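Local coordinates for protein pseudouridine synthase (Pyrococcus abyssi, PDB 2AUS) that probably isomerises uridine to pseudouridine in RNA, as the archaeal Cbf5 member of the TruB family of pseudouridine synthases, at residues P251-K256 / A267-P272. Residues are numbered along the deposited sequence; the frame is centred on the assembly and turned at random.
Sequences PKIWIK and ANLTVP
Ile255 and Leu269 face each other with their CA atoms 8.7 Å apart, and the touching parts of 251-256 and 267-272 run at 61° to one another. At this spacing the two strands are not paired, and side chains fill the gap between them. Leu269 does most of the bridging. Its CG lies anti to the backbone N (chi1 175°), which carries both methyls across to the isoleucines. CD1 meets CG2 of Ile255 at 3.5 Å, a close methyl contact. CD2 touches the same Ile255 CG2 and also reaches CG2 of Ile253, at 3.8 Å. The forked end of the leucine therefore meets the gamma methyl branches of both isoleucines. Ile255 and Leu269 run past each other in opposite senses, while Ile253 comes to the leucine at a slant. The two isoleucines lie on one face of strand 252-255; Trp254 between them points the other way. All three aliphatic residues are buried. Val318 touches Ile253 and Leu269, and Ile289 touches Ile255 and Leu269, so neighbouring strands continue the same apolar layer.

A polar contact lies beside this apolar group. Lys256 is extended beyond CG, and its NZ gives a weak hydrogen bond to the backbone O of Pro272 (3.1 Å). CE lies equally near that oxygen. The carbonyl therefore sits beside the CE-NZ bond, not beyond NZ, in keeping with a weak bond. Asp22 is a second, long and weak partner of NZ.

Lys256 also occupies the N-cap position of helix 257-264, which links the two strands. Within the mixed sheet of the PUA domain, strands 252-255 and 269-270 are separated by three others. Their side chains meet across the interior, as expected of the curled, barrel-like beta core of a PUA fold.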
ATOM      1  N   PRO A 251      21.549  22.257  25.333  1.00 41.41           N
ATOM      2  CA  PRO A 251      21.987  23.205  26.362  1.00 39.14           C
ATOM      3  C   PRO A 251      21.124  24.452  26.113  1.00 37.64           C
ATOM      4  O   PRO A 251      20.892  24.827  24.958  1.00 36.80           O
ATOM      5  CB  PRO A 251      23.448  23.467  25.994  1.00 41.35           C
ATOM      6  CG  PRO A 251      23.851  22.239  25.235  1.00 41.91           C
ATOM      7  CD  PRO A 251      22.645  21.964  24.393  1.00 41.02           C
ATOM      8  N   LYS A 252      20.652  25.098  27.167  1.00 36.16           N
ATOM      9  CA  LYS A 252      19.807  26.264  26.971  1.00 37.04           C
ATOM     10  C   LYS A 252      20.325  27.552  27.575  1.00 35.37           C
ATOM     11  O   LYS A 252      21.129  27.535  28.503  1.00 36.17           O
ATOM     12  CB  LYS A 252      18.414  25.982  27.535  1.00 36.56           C
ATOM     13  CG  LYS A 252      17.728  24.817  26.872  1.00 38.43           C
ATOM     14  CD  LYS A 252      16.464  24.426  27.605  1.00 39.00           C
ATOM     15  CE  LYS A 252      15.839  23.199  26.967  1.00 42.58           C
ATOM     16  NZ  LYS A 252      14.603  22.783  27.680  1.00 45.30           N
ATOM     17  N   ILE A 253      19.848  28.667  27.026  1.00 34.49           N
ATOM     18  CA  ILE A 253      20.187  29.999  27.516  1.00 34.10           C
ATOM     19  C   ILE A 253      18.853  30.730  27.629  1.00 33.61           C
ATOM     20  O   ILE A 253      18.133  30.881  26.645  1.00 35.50           O
ATOM     21  CB  ILE A 253      21.103  30.763  26.532  1.00 35.63           C
ATOM     22  CG1 ILE A 253      22.422  30.003  26.364  1.00 33.16           C
ATOM     23  CG2 ILE A 253      21.375  32.194  27.063  1.00 31.04           C
ATOM     24  CD1 ILE A 253      23.351  30.601  25.319  1.00 36.35           C
ATOM     25  N   TRP A 254      18.517  31.154  28.841  1.00 33.89           N
ATOM     26  CA  TRP A 254      17.269  31.851  29.107  1.00 32.29           C
ATOM     27  C   TRP A 254      17.500  33.361  29.066  1.00 30.14           C
ATOM     28  O   TRP A 254      18.399  33.885  29.719  1.00 30.59           O
ATOM     29  CB  TRP A 254      16.731  31.411  30.471  1.00 31.67           C
ATOM     30  CG  TRP A 254      16.190  30.007  30.471  1.00 33.07           C
ATOM     31  CD1 TRP A 254      14.891  29.633  30.263  1.00 32.65           C
ATOM     32  CD2 TRP A 254      16.918  28.795  30.748  1.00 32.51           C
ATOM     33  NE1 TRP A 254      14.766  28.273  30.400  1.00 32.86           N
ATOM     34  CE2 TRP A 254      15.993  27.732  30.692  1.00 32.53           C
ATOM     35  CE3 TRP A 254      18.268  28.508  31.028  1.00 33.12           C
ATOM     36  CZ2 TRP A 254      16.362  26.389  30.926  1.00 33.87           C
ATOM     37  CZ3 TRP A 254      18.643  27.175  31.263  1.00 32.91           C
ATOM     38  CH2 TRP A 254      17.688  26.130  31.202  1.00 32.53           C
ATOM     39  N   ILE A 255      16.679  34.070  28.304  1.00 31.14           N
ATOM     40  CA  ILE A 255      16.882  35.503  28.170  1.00 31.10           C
ATOM     41  C   ILE A 255      15.753  36.400  28.631  1.00 33.53           C
ATOM     42  O   ILE A 255      14.606  35.967  28.772  1.00 34.22           O
ATOM     43  CB  ILE A 255      17.227  35.847  26.712  1.00 32.94           C
ATOM     44  CG1 ILE A 255      16.030  35.539  25.804  1.00 31.32           C
ATOM     45  CG2 ILE A 255      18.442  35.025  26.279  1.00 31.31           C
ATOM     46  CD1 ILE A 255      16.216  35.964  24.369  1.00 29.62           C
ATOM     47  N   LYS A 256      16.102  37.660  28.877  1.00 35.05           N
ATOM     48  CA  LYS A 256      15.146  38.666  29.326  1.00 38.03           C
ATOM     49  C   LYS A 256      14.122  38.922  28.238  1.00 36.81           C
ATOM     50  O   LYS A 256      14.396  38.689  27.061  1.00 36.22           O
ATOM     51  CB  LYS A 256      15.869  39.982  29.637  1.00 39.17           C
ATOM     52  CG  LYS A 256      17.029  39.846  30.585  1.00 42.53           C
ATOM     53  CD  LYS A 256      17.721  41.184  30.826  1.00 43.41           C
ATOM     54  CE  LYS A 256      18.954  40.995  31.702  1.00 46.57           C
ATOM     55  NZ  LYS A 256      19.603  42.289  32.070  1.00 50.53           N
ATOM     56  N   ALA A 267      18.264  39.942  15.518  1.00 46.95           N
ATOM     57  CA  ALA A 267      19.568  40.203  16.120  1.00 46.78           C
ATOM     58  C   ALA A 267      20.169  38.960  16.759  1.00 47.31           C
ATOM     59  O   ALA A 267      19.467  37.987  17.037  1.00 48.42           O
ATOM     60  CB  ALA A 267      19.449  41.297  17.165  1.00 45.68           C
ATOM     61  N   ASN A 268      21.480  38.986  16.970  1.00 47.16           N
ATOM     62  CA  ASN A 268      22.143  37.877  17.634  1.00 46.38           C
ATOM     63  C   ASN A 268      21.983  38.155  19.119  1.00 44.00           C
ATOM     64  O   ASN A 268      21.730  39.289  19.511  1.00 44.08           O
ATOM     65  CB  ASN A 268      23.628  37.820  17.275  1.00 47.71           C
ATOM     66  CG  ASN A 268      23.871  37.238  15.904  1.00 50.14           C
ATOM     67  OD1 ASN A 268      23.204  36.287  15.498  1.00 50.06           O
ATOM     68  ND2 ASN A 268      24.841  37.797  15.185  1.00 50.27           N
ATOM     69  N   LEU A 269      22.128  37.132  19.949  1.00 43.89           N
ATOM     70  CA  LEU A 269      21.978  37.324  21.390  1.00 43.80           C
ATOM     71  C   LEU A 269      23.245  37.879  22.020  1.00 44.42           C
ATOM     72  O   LEU A 269      24.336  37.351  21.811  1.00 46.38           O
ATOM     73  CB  LEU A 269      21.626  35.992  22.065  1.00 42.70           C
ATOM     74  CG  LEU A 269      21.550  35.995  23.595  1.00 40.84           C
ATOM     75  CD1 LEU A 269      20.404  36.884  24.043  1.00 39.54           C
ATOM     76  CD2 LEU A 269      21.366  34.568  24.103  1.00 41.02           C
ATOM     77  N   THR A 270      23.102  38.943  22.799  1.00 44.79           N
ATOM     78  CA  THR A 270      24.251  39.523  23.472  1.00 44.68           C
ATOM     79  C   THR A 270      24.197  39.114  24.937  1.00 45.16           C
ATOM     80  O   THR A 270      23.127  38.827  25.474  1.00 44.17           O
ATOM     81  CB  THR A 270      24.264  41.065  23.360  1.00 46.34           C
ATOM     82  OG1 THR A 270      23.088  41.605  23.971  1.00 47.62           O
ATOM     83  CG2 THR A 270      24.298  41.489  21.894  1.00 45.11           C
ATOM     84  N   VAL A 271      25.363  39.084  25.566  1.00 45.35           N
ATOM     85  CA  VAL A 271      25.511  38.707  26.969  1.00 46.35           C
ATOM     86  C   VAL A 271      24.553  39.402  27.939  1.00 46.32           C
ATOM     87  O   VAL A 271      24.004  38.766  28.842  1.00 46.68           O
ATOM     88  CB  VAL A 271      26.977  38.958  27.429  1.00 48.08           C
ATOM     89  CG1 VAL A 271      27.135  38.664  28.921  1.00 46.56           C
ATOM     90  CG2 VAL A 271      27.921  38.090  26.600  1.00 46.86           C
ATOM     91  N   PRO A 272      24.346  40.717  27.775  1.00 46.77           N
ATOM     92  CA  PRO A 272      23.448  41.487  28.648  1.00 45.85           C
ATOM     93  C   PRO A 272      22.002  40.984  28.671  1.00 43.83           C
ATOM     94  O   PRO A 272      21.246  41.307  29.584  1.00 45.07           O
ATOM     95  CB  PRO A 272      23.537  42.903  28.072  1.00 47.75           C
ATOM     96  CG  PRO A 272      24.914  42.948  27.495  1.00 48.58           C
ATOM     97  CD  PRO A 272      25.019  41.608  26.810  1.00 47.98           C
TER